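PDB 2R3B: ADP-dependent (S)-NAD(P)H-hydrate dehydratase from Enterococcus faecalis, which probably catalyses the ADP-dependent dehydration of (6S)-NAD(P)HX, returning this damaged, hydrated cofactor to NAD(P)H. Local coordinates for residues B[47-52]-B[240-245]; B[76-81]-B[106-111]; B[125-130]-B[151-156]; B[132-137]-B[142-147]. One frame throughout, in Å; residues are numbered along the deposited sequence.

Contact 1. Residues B[47-52]-B[240-245]; sequences VVLIGG and IIAGFL
Val47 and Leu49 converge on the single methyl group of Ala242. Val47 faces the helix directly and meets it with both branches. Its CG1 lies anti to the backbone N (chi1 178°), and this places the methyl 4.0 Å from Ala242 CB. The other branch, CG2, rests against the carbonyl of the same alanine, 4.0 Å from Ala242 O. Leu49 joins from farther along the strand. Its side chain leaves the backbone at an angle, and only its CD2 bends toward the helix, 4.2 Å from Ala242 CB. Leu49 has a second conformer, so this touch is less certain.

The segments lie on strand 46-50, one of the parallel strands in the central sheet of a ribokinase-like fold, and helix 233-247, which packs on one face of that sheet. Val47 and Leu49 point to this face. Val48 and Ile50 point to the other. The CA atoms of Val47 and Ala242 are 7.0 Å apart. Helix 57-70 lines the same face, where Cys67 touches Val47 and Leu49. Ala242 also packs on Val114 of the adjacent strand and Ile145 of the one beyond. The Leu49 side chain is about 9 Å from that of Asp235, a predicted (6S)-NADPHX-binding residue.

Contact 2. Residues B[76-81]-B[106-111]; sequences TVITDV and TNVVEQ
Thr76 and Val108 are the first pair to meet across this contact. Thr76 uses its methyl and not its hydroxyl. CG2 lies anti to the backbone N and comes 4.2 Å from Val108 CG1. The contact is loose, and the two side chains pass at a slant. Their CA atoms are the closest of the two segments, 7.5 Å apart. Val77 points to the other face of the sheet, where it packs on Ile60 and Thr64 of helix 57-70.

Ile78 returns to the face covered by helix 102-111 and makes the larger share of the contact. The extended chi2 (166°) carries CD1 out to two successive valines of the helix. CD1 lies 3.8 Å from Val108 CG2. It lies equally far, 3.8 Å, from Val109 CG2. Ile78 and Val108 lie alongside, running opposite ways, while Val109 crosses Ile78 at about a right angle. CG1 of Ile78 adds a wider touch to Val108 CG2, at 4.1 Å.

Beyond Ile78 the chain leaves the helix. Thr79 OG1 ties it to the 51-52 loop, and Asp80 forms a salt bridge with Arg54. Helix 106-111 runs obliquely against strand 76-78 (133°), the axes 9.8 Å apart at their closest. Val97 of the next strand also touches Val108, and Gln55 of the second subunit packs on Val108. The contact is made by methyl and methylene groups from buried residues, so it rests on shape and exclusion of water rather than on directed polar bonds.

Contact 3. Residues B[125-130]-B[151-156]; sequences ATAQQI and ITLFSQ
Leu153 reaches from helix 149-156 to the flank of helix 125-137, where its two methyls touch Ala127 and Gln128. The apolar contact is small. CD1 lies 3.9 Å from Ala127 CB. It is also 3.9 Å from the backbone Gln128 N, so it lies close against the main chain of the helix. The CG of Leu153 sits anti to its carbonyl carbon (chi1 -68°), and the branch is thereby carried across to the other helix. CD2 turns to the glutamine and meets its aliphatic part, 3.8 Å from Gln128 CG. The two side chains cross at about a right angle. Leu131 and Leu123 also pack on Leu153.

The polar groups work alongside this contact rather than across it. The chain of Gln128 is extended, and its NE2 bonds to Leu123 O in the loop before its own helix. Ala127 N bonds to Asp124 OD1 in that loop.

The loop belongs to a strand-turn-helix unit. Gly122 is a predicted (6S)-NADPHX-binding residue, about 5 Å from the Ala127 side chain. The contact thus lies next to a probable substrate loop. It joins two helices that each follow a parallel strand, 114-117 and 143-147, an arrangement typical of an alpha/beta fold.

Contact 4. Residues B[132-137]-B[142-147]; sequences KMVLAQ and QWLIID
Leu144 spreads its two methyls against Val134 and Leu135 of the preceding helix. In the apolar part, Leu144 CD1 lies 4.0 Å from Val134 CG1, and the side chains meet at a slant. Leu144 CD2 lies 3.9 Å from Leu135 CD2, with the side chains at about a right angle. CG of Leu144 is anti to the backbone N (chi1 173°), which carries the fork toward the helix. Leu135 CD2 also approaches Ile146 CD1, at 4.3 Å.

The polar part lies at the turn between the two segments. One water donates to Gln137 O (2.7 Å) and to Gln142 OE1 (2.8 Å), bridging the end of the helix to the residue before the strand. OE1 also accepts from Gln139 N. The NE2 of Gln142 is held by Val109 O and Ala112 O.

Helix 125-137 and strand 143-147 belong to a beta-alpha-beta unit that starts with strand 114-117. Helix 132-137 and strand 143-147 run close to antiparallel (152°). The chemistry is divided: methyl packing joins helix to sheet, while the water and Gln142 OE1 tie the turn, and Gln142 NE2 fastens it to the end of helix 102-111 and the chain after it.

Overall arrangement
All four contacts belong to the alpha/beta core of one ribokinase-like domain. Along the chain, contacts 2, 3 and 4 fall between the two segments of contact 1, and contact 4 lies within the span of contact 3. Strands 46-50, 74-78 and 143-147 share one sheet; the first two are neighbours. Contact 1 covers one face of it, while contacts 2 and 4 lie on the other. Helices thus sandwich the sheet, and this three-layer core carries the predicted substrate residues near contacts 1 and 3. Contacts 3 and 4 share helix 125-137, with centres about 11 Å apart. Helices 102-111 and 125-137 are probably linked, in the conformer given, by Gln137 NE2 to Thr106 O.

Contact 1. Residues B[47-52]-B[240-245]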
loop_
_atom_site.group_PDB
_atom_site.type_symbol
_atom_site.label_atom_id
_atom_site.label_comp_id
_atom_site.label_asym_id
_atom_site.label_seq_id
_atom_site.Cartn_x
_atom_site.Cartn_y
_atom_site.Cartn_z
ATOM N N VAL B 47 -23.168 2.278 -5.906
ATOM C CA VAL B 47 -22.946 0.860 -6.186
ATOM C C VAL B 47 -22.689 0.148 -4.889
ATOM O O VAL B 47 -22.006 0.664 -4.001
ATOM C CB VAL B 47 -21.748 0.620 -7.148
ATOM C CG1 VAL B 47 -21.529 -0.854 -7.369
ATOM C CG2 VAL B 47 -21.980 1.359 -8.459
ATOM N N VAL B 48 -23.248 -1.049 -4.754
ATOM C CA VAL B 48 -22.916 -1.881 -3.636
ATOM C C VAL B 48 -22.302 -3.189 -4.157
ATOM O O VAL B 48 -22.908 -3.863 -4.993
ATOM C CB VAL B 48 -24.162 -2.183 -2.747
ATOM C CG1 VAL B 48 -23.767 -3.165 -1.610
ATOM C CG2 VAL B 48 -24.724 -0.900 -2.136
ATOM N N LEU B 49 -21.097 -3.504 -3.685
ATOM C CA LEU B 49 -20.366 -4.709 -4.088
ATOM C C LEU B 49 -20.388 -5.677 -2.920
ATOM O O LEU B 49 -20.020 -5.305 -1.792
ATOM C CB LEU B 49 -18.929 -4.335 -4.437
ATOM C CG LEU B 49 -18.692 -3.189 -5.432
ATOM C CD1 LEU B 49 -17.174 -2.977 -5.618
ATOM C CD2 LEU B 49 -19.391 -3.473 -6.759
ATOM N N ILE B 50 -20.789 -6.913 -3.150
ATOM C CA ILE B 50 -20.962 -7.880 -2.078
ATOM C C ILE B 50 -20.169 -9.149 -2.338
ATOM O O ILE B 50 -20.356 -9.790 -3.359
ATOM C CB ILE B 50 -22.463 -8.252 -1.941
ATOM C CG1 ILE B 50 -23.305 -6.977 -1.869
ATOM C CG2 ILE B 50 -22.661 -9.195 -0.731
ATOM C CD1 ILE B 50 -24.826 -7.203 -1.794
ATOM N N GLY B 51 -19.228 -9.478 -1.440
ATOM C CA GLY B 51 -18.403 -10.678 -1.607
ATOM C C GLY B 51 -17.225 -10.634 -0.678
ATOM O O GLY B 51 -17.193 -9.838 0.260
ATOM N N GLY B 52 -16.251 -11.489 -0.955
ATOM C CA GLY B 52 -15.049 -11.565 -0.168
ATOM C C GLY B 52 -15.284 -12.150 1.200
ATOM O O GLY B 52 -15.443 -11.408 2.224
ATOM N N ILE B 240 -16.063 -3.331 -13.234
ATOM C CA ILE B 240 -16.242 -2.437 -14.382
ATOM C C ILE B 240 -17.687 -2.439 -14.856
ATOM O O ILE B 240 -18.252 -1.358 -15.140
ATOM C CB ILE B 240 -15.317 -2.794 -15.559
ATOM C CG1 ILE B 240 -13.849 -2.692 -15.152
ATOM C CG2 ILE B 240 -15.561 -1.791 -16.711
ATOM C CD1 ILE B 240 -12.801 -3.223 -16.157
ATOM N N ILE B 241 -18.290 -3.626 -14.954
ATOM C CA ILE B 241 -19.695 -3.717 -15.367
ATOM C C ILE B 241 -20.551 -2.920 -14.388
ATOM O O ILE B 241 -21.388 -2.082 -14.770
ATOM C CB ILE B 241 -20.187 -5.181 -15.500
ATOM C CG1 ILE B 241 -19.472 -5.869 -16.685
ATOM C CG2 ILE B 241 -21.768 -5.224 -15.643
ATOM C CD1 ILE B 241 -19.661 -7.441 -16.723
ATOM N N ALA B 242 -20.319 -3.140 -13.109
ATOM C CA ALA B 242 -21.101 -2.425 -12.081
ATOM C C ALA B 242 -20.956 -0.898 -12.182
ATOM O O ALA B 242 -21.936 -0.162 -12.125
ATOM C CB ALA B 242 -20.704 -2.964 -10.664
ATOM N N GLY B 243 -19.722 -0.405 -12.315
ATOM C CA GLY B 243 -19.452 1.026 -12.475
ATOM C C GLY B 243 -20.063 1.612 -13.749
ATOM O O GLY B 243 -20.532 2.742 -13.752
ATOM N N PHE B 244 -20.056 0.836 -14.839
ATOM C CA PHE B 244 -20.681 1.287 -16.062
ATOM C C PHE B 244 -22.189 1.421 -15.910
ATOM O O PHE B 244 -22.761 2.441 -16.301
ATOM C CB PHE B 244 -20.329 0.378 -17.240
ATOM C CG PHE B 244 -19.112 0.824 -17.995
ATOM C CD1 PHE B 244 -17.940 1.144 -17.302
ATOM C CD2 PHE B 244 -19.104 0.878 -19.375
ATOM C CE1 PHE B 244 -16.798 1.578 -17.991
ATOM C CE2 PHE B 244 -17.953 1.302 -20.073
ATOM C CZ PHE B 244 -16.803 1.637 -19.384
ATOM N N LEU B 245 -22.829 0.407 -15.341
ATOM C CA LEU B 245 -24.294 0.434 -15.149
ATOM C C LEU B 245 -24.709 1.559 -14.184
ATOM O O LEU B 245 -25.829 2.061 -14.231
ATOM C CB LEU B 245 -24.810 -0.912 -14.677
ATOM C CG LEU B 245 -24.803 -1.995 -15.757
ATOM C CD1 LEU B 245 -25.092 -3.351 -15.138
ATOM C CD2 LEU B 245 -25.819 -1.671 -16.873
#

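Contact 2. Residues B[76-81]-B[106-111]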
loop_
_atom_site.group_PDB
_atom_site.type_symbol
_atom_site.label_atom_id
_atom_site.label_comp_id
_atom_site.label_asym_id
_atom_site.label_seq_id
_atom_site.Cartn_x
_atom_site.Cartn_y
_atom_site.Cartn_z
ATOM N N THR B 76 -19.946 1.209 -2.030
ATOM C CA THR B 76 -19.975 0.566 -0.707
ATOM C C THR B 76 -19.705 -0.908 -0.876
ATOM O O THR B 76 -20.238 -1.531 -1.820
ATOM C CB THR B 76 -21.333 0.766 -0.012
ATOM O OG1 THR B 76 -21.642 2.151 -0.005
ATOM C CG2 THR B 76 -21.302 0.265 1.440
ATOM N N VAL B 77 -18.915 -1.476 0.035
ATOM C CA VAL B 77 -18.566 -2.880 -0.035
ATOM C C VAL B 77 -19.102 -3.591 1.194
ATOM O O VAL B 77 -18.759 -3.231 2.322
ATOM C CB VAL B 77 -17.052 -3.099 -0.183
ATOM C CG1 VAL B 77 -16.718 -4.587 -0.474
ATOM C CG2 VAL B 77 -16.477 -2.210 -1.338
ATOM N N ILE B 78 -19.924 -4.615 0.965
ATOM C CA ILE B 78 -20.332 -5.553 2.026
ATOM C C ILE B 78 -19.444 -6.788 1.915
ATOM O O ILE B 78 -19.495 -7.513 0.924
ATOM C CB ILE B 78 -21.813 -5.983 1.895
ATOM C CG1 ILE B 78 -22.757 -4.779 1.939
ATOM C CG2 ILE B 78 -22.181 -7.064 2.965
ATOM C CD1 ILE B 78 -24.190 -5.148 1.471
ATOM N N THR B 79 -18.577 -6.962 2.888
ATOM C CA THR B 79 -17.536 -7.965 2.853
ATOM C C THR B 79 -17.164 -8.316 4.270
ATOM O O THR B 79 -17.488 -7.597 5.190
ATOM C CB THR B 79 -16.290 -7.479 2.081
ATOM O OG1 THR B 79 -15.373 -8.571 1.965
ATOM C CG2 THR B 79 -15.563 -6.324 2.785
ATOM N N ASP B 80 -16.516 -9.449 4.481
ATOM C CA ASP B 80 -16.108 -9.772 5.857
ATOM C C ASP B 80 -15.260 -8.649 6.445
ATOM O O ASP B 80 -14.368 -8.090 5.799
ATOM C CB ASP B 80 -15.355 -11.089 5.913
ATOM C CG ASP B 80 -15.319 -11.678 7.294
ATOM O OD1 ASP B 80 -14.518 -11.206 8.133
ATOM O OD2 ASP B 80 -16.083 -12.651 7.532
ATOM N N VAL B 81 -15.537 -8.326 7.700
ATOM C CA VAL B 81 -14.793 -7.275 8.409
ATOM C C VAL B 81 -13.273 -7.483 8.379
ATOM O O VAL B 81 -12.489 -6.517 8.386
ATOM C CB VAL B 81 -15.317 -7.119 9.851
ATOM C CG1 VAL B 81 -15.044 -8.408 10.636
ATOM C CG2 VAL B 81 -14.714 -5.875 10.453
ATOM N N THR B 106 -28.631 -4.065 4.858
ATOM C CA THR B 106 -29.935 -3.892 4.244
ATOM C C THR B 106 -30.181 -2.454 3.802
ATOM O O THR B 106 -30.725 -2.210 2.738
ATOM C CB THR B 106 -31.012 -4.396 5.236
ATOM O OG1 THR B 106 -30.757 -5.798 5.497
ATOM C CG2 THR B 106 -32.410 -4.156 4.724
ATOM N N ASN B 107 -29.724 -1.496 4.589
ATOM C CA ASN B 107 -29.864 -0.095 4.276
ATOM C C ASN B 107 -29.106 0.256 3.016
ATOM O O ASN B 107 -29.640 0.932 2.123
ATOM C CB ASN B 107 -29.345 0.726 5.447
ATOM C CG ASN B 107 -29.788 2.154 5.434
ATOM O OD1 ASN B 107 -30.339 2.683 4.460
ATOM N ND2 ASN B 107 -29.588 2.791 6.569
ATOM N N VAL B 108 -27.850 -0.166 2.948
ATOM C CA VAL B 108 -27.036 0.159 1.785
ATOM C C VAL B 108 -27.545 -0.533 0.526
ATOM O O VAL B 108 -27.532 0.047 -0.564
ATOM C CB VAL B 108 -25.502 -0.035 2.010
ATOM C CG1 VAL B 108 -25.034 0.744 3.254
ATOM C CG2 VAL B 108 -25.097 -1.465 2.097
ATOM N N VAL B 109 -28.011 -1.761 0.643
ATOM C CA VAL B 109 -28.608 -2.416 -0.525
ATOM C C VAL B 109 -29.890 -1.700 -0.991
ATOM O O VAL B 109 -30.124 -1.531 -2.194
ATOM C CB VAL B 109 -28.898 -3.908 -0.225
ATOM C CG1 VAL B 109 -29.801 -4.488 -1.292
ATOM C CG2 VAL B 109 -27.585 -4.662 -0.061
ATOM N N GLU B 110 -30.704 -1.248 -0.039
ATOM C CA GLU B 110 -31.958 -0.534 -0.351
ATOM C C GLU B 110 -31.716 0.760 -1.145
ATOM O O GLU B 110 -32.497 1.101 -2.032
ATOM C CB GLU B 110 -32.696 -0.214 0.927
ATOM C CG GLU B 110 -34.140 0.175 0.742
ATOM C CD GLU B 110 -34.353 1.635 0.356
ATOM O OE1 GLU B 110 -33.472 2.511 0.642
ATOM O OE2 GLU B 110 -35.448 1.933 -0.216
ATOM N N GLN B 111 -30.623 1.448 -0.836
ATOM C CA GLN B 111 -30.239 2.687 -1.518
ATOM C C GLN B 111 -29.466 2.520 -2.838
ATOM O O GLN B 111 -29.245 3.495 -3.567
ATOM C CB GLN B 111 -29.330 3.481 -0.616
ATOM C CG GLN B 111 -30.006 3.983 0.613
ATOM C CD GLN B 111 -29.059 4.856 1.392
ATOM O OE1 GLN B 111 -28.576 5.883 0.884
ATOM N NE2 GLN B 111 -28.757 4.453 2.622
#

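Contact 3. Residues B[125-130]-B[151-156]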
loop_
_atom_site.group_PDB
_atom_site.type_symbol
_atom_site.label_atom_id
_atom_site.label_comp_id
_atom_site.label_asym_id
_atom_site.label_seq_id
_atom_site.Cartn_x
_atom_site.Cartn_y
_atom_site.Cartn_z
ATOM N N ALA B 125 -22.671 -21.046 4.576
ATOM C CA ALA B 125 -24.025 -20.705 5.001
ATOM C C ALA B 125 -24.231 -19.209 5.045
ATOM O O ALA B 125 -25.339 -18.716 4.804
ATOM C CB ALA B 125 -24.297 -21.308 6.389
ATOM N N THR B 126 -23.179 -18.481 5.403
ATOM C CA THR B 126 -23.276 -17.028 5.414
ATOM C C THR B 126 -23.473 -16.502 4.008
ATOM O O THR B 126 -24.282 -15.613 3.801
ATOM C CB THR B 126 -22.029 -16.387 6.024
ATOM O OG1 THR B 126 -21.934 -16.768 7.404
ATOM C CG2 THR B 126 -22.101 -14.847 5.919
ATOM N N ALA B 127 -22.675 -17.004 3.070
ATOM C CA ALA B 127 -22.828 -16.673 1.633
ATOM C C ALA B 127 -24.239 -16.925 1.131
ATOM O O ALA B 127 -24.838 -16.085 0.470
ATOM C CB ALA B 127 -21.828 -17.482 0.785
ATOM N N GLN B 128 -24.765 -18.110 1.428
ATOM C CA GLN B 128 -26.133 -18.459 1.081
ATOM C C GLN B 128 -27.135 -17.521 1.666
ATOM O O GLN B 128 -28.036 -17.106 0.979
ATOM C CB GLN B 128 -26.467 -19.886 1.524
ATOM C CG GLN B 128 -25.711 -20.928 0.786
ATOM C CD GLN B 128 -25.760 -22.261 1.499
ATOM O OE1 GLN B 128 -26.819 -22.660 1.989
ATOM N NE2 GLN B 128 -24.636 -22.953 1.561
ATOM N N GLN B 129 -26.985 -17.174 2.943
ATOM C CA GLN B 129 -27.909 -16.257 3.576
ATOM C C GLN B 129 -27.890 -14.883 2.958
ATOM O O GLN B 129 -28.938 -14.313 2.694
ATOM C CB GLN B 129 -27.594 -16.106 5.078
ATOM C CG GLN B 129 -28.502 -15.110 5.778
ATOM C CD GLN B 129 -28.418 -15.210 7.308
ATOM O OE1 GLN B 129 -27.336 -15.336 7.863
ATOM N NE2 GLN B 129 -29.562 -15.163 7.977
ATOM N N ILE B 130 -26.695 -14.328 2.755
ATOM C CA ILE B 130 -26.573 -12.999 2.147
ATOM C C ILE B 130 -27.198 -12.967 0.740
ATOM O O ILE B 130 -27.937 -12.031 0.391
ATOM C CB ILE B 130 -25.099 -12.530 2.064
ATOM C CG1 ILE B 130 -24.438 -12.457 3.452
ATOM C CG2 ILE B 130 -25.038 -11.107 1.453
ATOM C CD1 ILE B 130 -24.867 -11.231 4.280
ATOM N N ILE B 151 -23.513 -17.353 -8.680
ATOM C CA ILE B 151 -24.225 -18.055 -9.766
ATOM C C ILE B 151 -24.460 -19.519 -9.349
ATOM O O ILE B 151 -25.568 -20.057 -9.490
ATOM C CB ILE B 151 -23.444 -18.030 -11.090
ATOM C CG1 ILE B 151 -23.173 -16.589 -11.534
ATOM C CG2 ILE B 151 -24.250 -18.763 -12.221
ATOM C CD1 ILE B 151 -22.263 -16.462 -12.734
ATOM N N THR B 152 -23.421 -20.146 -8.829
ATOM C CA THR B 152 -23.515 -21.511 -8.330
ATOM C C THR B 152 -24.556 -21.640 -7.233
ATOM O O THR B 152 -25.381 -22.560 -7.261
ATOM C CB THR B 152 -22.170 -21.996 -7.833
ATOM O OG1 THR B 152 -21.239 -21.979 -8.912
ATOM C CG2 THR B 152 -22.249 -23.431 -7.269
ATOM N N LEU B 153 -24.534 -20.739 -6.253
ATOM C CA LEU B 153 -25.557 -20.755 -5.188
ATOM C C LEU B 153 -26.957 -20.493 -5.728
ATOM O O LEU B 153 -27.956 -21.069 -5.245
ATOM C CB LEU B 153 -25.229 -19.708 -4.124
ATOM C CG LEU B 153 -23.977 -19.978 -3.281
ATOM C CD1 LEU B 153 -23.758 -18.848 -2.265
ATOM C CD2 LEU B 153 -23.994 -21.357 -2.595
ATOM N N PHE B 154 -27.052 -19.596 -6.708
ATOM C CA PHE B 154 -28.326 -19.269 -7.325
ATOM C C PHE B 154 -28.924 -20.519 -7.969
ATOM O O PHE B 154 -30.107 -20.797 -7.809
ATOM C CB PHE B 154 -28.214 -18.143 -8.358
ATOM C CG PHE B 154 -29.516 -17.836 -9.031
ATOM C CD1 PHE B 154 -29.889 -18.518 -10.200
ATOM C CD2 PHE B 154 -30.405 -16.918 -8.490
ATOM C CE1 PHE B 154 -31.125 -18.272 -10.803
ATOM C CE2 PHE B 154 -31.645 -16.669 -9.107
ATOM C CZ PHE B 154 -32.003 -17.335 -10.252
ATOM N N SER B 155 -28.081 -21.259 -8.673
ATOM C CA SER B 155 -28.525 -22.437 -9.406
ATOM C C SER B 155 -28.869 -23.589 -8.458
ATOM O O SER B 155 -29.834 -24.321 -8.685
ATOM C CB SER B 155 -27.472 -22.862 -10.420
ATOM O OG SER B 155 -26.407 -23.565 -9.813
ATOM N N GLN B 156 -28.092 -23.746 -7.402
ATOM C CA GLN B 156 -28.358 -24.767 -6.391
ATOM C C GLN B 156 -29.549 -24.474 -5.484
ATOM O O GLN B 156 -30.084 -25.393 -4.864
ATOM C CB GLN B 156 -27.124 -24.975 -5.538
ATOM C CG GLN B 156 -25.940 -25.521 -6.309
ATOM C CD GLN B 156 -24.661 -25.600 -5.482
ATOM O OE1 GLN B 156 -24.558 -25.046 -4.380
ATOM N NE2 GLN B 156 -23.680 -26.307 -6.018
#

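Contact 4. Residues B[132-137]-B[142-147]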
loop_
_atom_site.group_PDB
_atom_site.type_symbol
_atom_site.label_atom_id
_atom_site.label_comp_id
_atom_site.label_asym_id
_atom_site.label_seq_id
_atom_site.Cartn_x
_atom_site.Cartn_y
_atom_site.Cartn_z
ATOM N N LYS B 132 -29.649 -14.896 -0.423
ATOM C CA LYS B 132 -31.109 -14.893 -0.260
ATOM C C LYS B 132 -31.640 -13.526 0.159
ATOM O O LYS B 132 -32.666 -13.109 -0.340
ATOM C CB LYS B 132 -31.546 -15.871 0.809
ATOM C CG LYS B 132 -31.352 -17.307 0.490
ATOM C CD LYS B 132 -31.977 -18.122 1.616
ATOM C CE LYS B 132 -31.360 -19.452 1.818
ATOM N NZ LYS B 132 -31.980 -20.002 3.077
HETATM N N MSE B 133 -30.965 -12.865 1.112
HETATM C CA MSE B 133 -31.410 -11.546 1.568
HETATM C C MSE B 133 -31.415 -10.591 0.400
HETATM O O MSE B 133 -32.367 -9.860 0.200
HETATM C CB MSE B 133 -30.533 -11.017 2.718
HETATM C CG MSE B 133 -30.693 -11.795 4.008
HETATM SE SE MSE B 133 -29.479 -11.189 5.403
HETATM C CE MSE B 133 -29.952 -9.444 5.409
ATOM N N VAL B 134 -30.355 -10.622 -0.404
ATOM C CA VAL B 134 -30.254 -9.708 -1.533
ATOM C C VAL B 134 -31.278 -9.977 -2.602
ATOM O O VAL B 134 -31.883 -9.062 -3.151
ATOM C CB VAL B 134 -28.831 -9.755 -2.161
ATOM C CG1 VAL B 134 -28.809 -9.099 -3.554
ATOM C CG2 VAL B 134 -27.842 -9.114 -1.207
ATOM N N LEU B 135 -31.478 -11.245 -2.923
ATOM C CA LEU B 135 -32.487 -11.594 -3.901
ATOM C C LEU B 135 -33.870 -11.180 -3.388
ATOM O O LEU B 135 -34.674 -10.707 -4.164
ATOM C CB LEU B 135 -32.478 -13.088 -4.189
ATOM C CG LEU B 135 -31.248 -13.591 -4.953
ATOM C CD1 LEU B 135 -31.260 -15.121 -4.998
ATOM C CD2 LEU B 135 -31.218 -13.014 -6.332
ATOM N N ALA B 136 -34.133 -11.373 -2.096
ATOM C CA ALA B 136 -35.448 -11.023 -1.518
ATOM C C ALA B 136 -35.669 -9.515 -1.566
ATOM O O ALA B 136 -36.773 -9.040 -1.847
ATOM C CB ALA B 136 -35.533 -11.501 -0.081
ATOM N N GLN B 137 -34.593 -8.772 -1.294
ATOM C CA GLN B 137 -34.650 -7.313 -1.186
ATOM C C GLN B 137 -34.664 -6.568 -2.525
ATOM O O GLN B 137 -35.031 -5.403 -2.598
ATOM C CB GLN B 137 -33.447 -6.838 -0.358
ATOM C CG GLN B 137 -33.688 -5.507 0.239
ATOM C CD GLN B 137 -32.512 -4.953 1.003
ATOM O OE1 GLN B 137 -31.697 -5.703 1.565
ATOM N NE2 GLN B 137 -32.464 -3.637 1.098
ATOM N N GLN B 142 -33.296 -1.577 -9.760
ATOM C CA GLN B 142 -31.890 -1.807 -9.455
ATOM C C GLN B 142 -31.287 -2.846 -10.406
ATOM O O GLN B 142 -31.851 -3.910 -10.627
ATOM C CB GLN B 142 -31.745 -2.352 -8.034
ATOM C CG GLN B 142 -32.101 -1.396 -6.938
ATOM C CD GLN B 142 -31.983 -2.042 -5.596
ATOM O OE1 GLN B 142 -32.481 -3.168 -5.384
ATOM N NE2 GLN B 142 -31.338 -1.333 -4.651
ATOM N N TRP B 143 -30.092 -2.567 -10.915
ATOM C CA TRP B 143 -29.317 -3.579 -11.608
ATOM C C TRP B 143 -28.735 -4.532 -10.577
ATOM O O TRP B 143 -28.237 -4.098 -9.541
ATOM C CB TRP B 143 -28.189 -2.922 -12.395
ATOM C CG TRP B 143 -28.644 -2.139 -13.580
ATOM C CD1 TRP B 143 -28.792 -0.803 -13.672
ATOM C CD2 TRP B 143 -28.967 -2.673 -14.854
ATOM N NE1 TRP B 143 -29.211 -0.464 -14.926
ATOM C CE2 TRP B 143 -29.301 -1.596 -15.681
ATOM C CE3 TRP B 143 -28.955 -3.961 -15.388
ATOM C CZ2 TRP B 143 -29.652 -1.762 -17.008
ATOM C CZ3 TRP B 143 -29.310 -4.128 -16.711
ATOM C CH2 TRP B 143 -29.647 -3.042 -17.501
ATOM N N LEU B 144 -28.771 -5.825 -10.871
ATOM C CA LEU B 144 -28.241 -6.846 -9.994
ATOM C C LEU B 144 -27.332 -7.744 -10.824
ATOM O O LEU B 144 -27.824 -8.457 -11.707
ATOM C CB LEU B 144 -29.373 -7.676 -9.377
ATOM C CG LEU B 144 -28.993 -8.903 -8.549
ATOM C CD1 LEU B 144 -28.036 -8.521 -7.410
ATOM C CD2 LEU B 144 -30.218 -9.617 -7.971
ATOM N N ILE B 145 -26.031 -7.735 -10.533
ATOM C CA ILE B 145 -25.048 -8.561 -11.246
ATOM C C ILE B 145 -24.696 -9.733 -10.348
ATOM O O ILE B 145 -24.295 -9.544 -9.204
ATOM C CB ILE B 145 -23.793 -7.771 -11.580
ATOM C CG1 ILE B 145 -24.161 -6.476 -12.311
ATOM C CG2 ILE B 145 -22.793 -8.664 -12.375
ATOM C CD1 ILE B 145 -23.082 -5.403 -12.162
ATOM N N ILE B 146 -24.901 -10.944 -10.848
ATOM C CA ILE B 146 -24.676 -12.182 -10.089
ATOM C C ILE B 146 -23.496 -12.869 -10.754
ATOM O O ILE B 146 -23.567 -13.255 -11.910
ATOM C CB ILE B 146 -25.919 -13.075 -10.120
ATOM C CG1 ILE B 146 -27.115 -12.313 -9.524
ATOM C CG2 ILE B 146 -25.685 -14.412 -9.354
ATOM C CD1 ILE B 146 -28.454 -13.089 -9.571
ATOM N N ASP B 147 -22.423 -13.024 -9.991
ATOM C CA ASP B 147 -21.109 -13.386 -10.498
ATOM C C ASP B 147 -20.561 -14.550 -9.683
ATOM O O ASP B 147 -20.932 -14.748 -8.529
ATOM C CB ASP B 147 -20.200 -12.161 -10.357
ATOM C CG ASP B 147 -18.787 -12.399 -10.839
ATOM O OD1 ASP B 147 -18.611 -12.784 -12.021
ATOM O OD2 ASP B 147 -17.839 -12.199 -10.032
HETATM O O HOH W 1 -33.143 -3.436 -2.722
#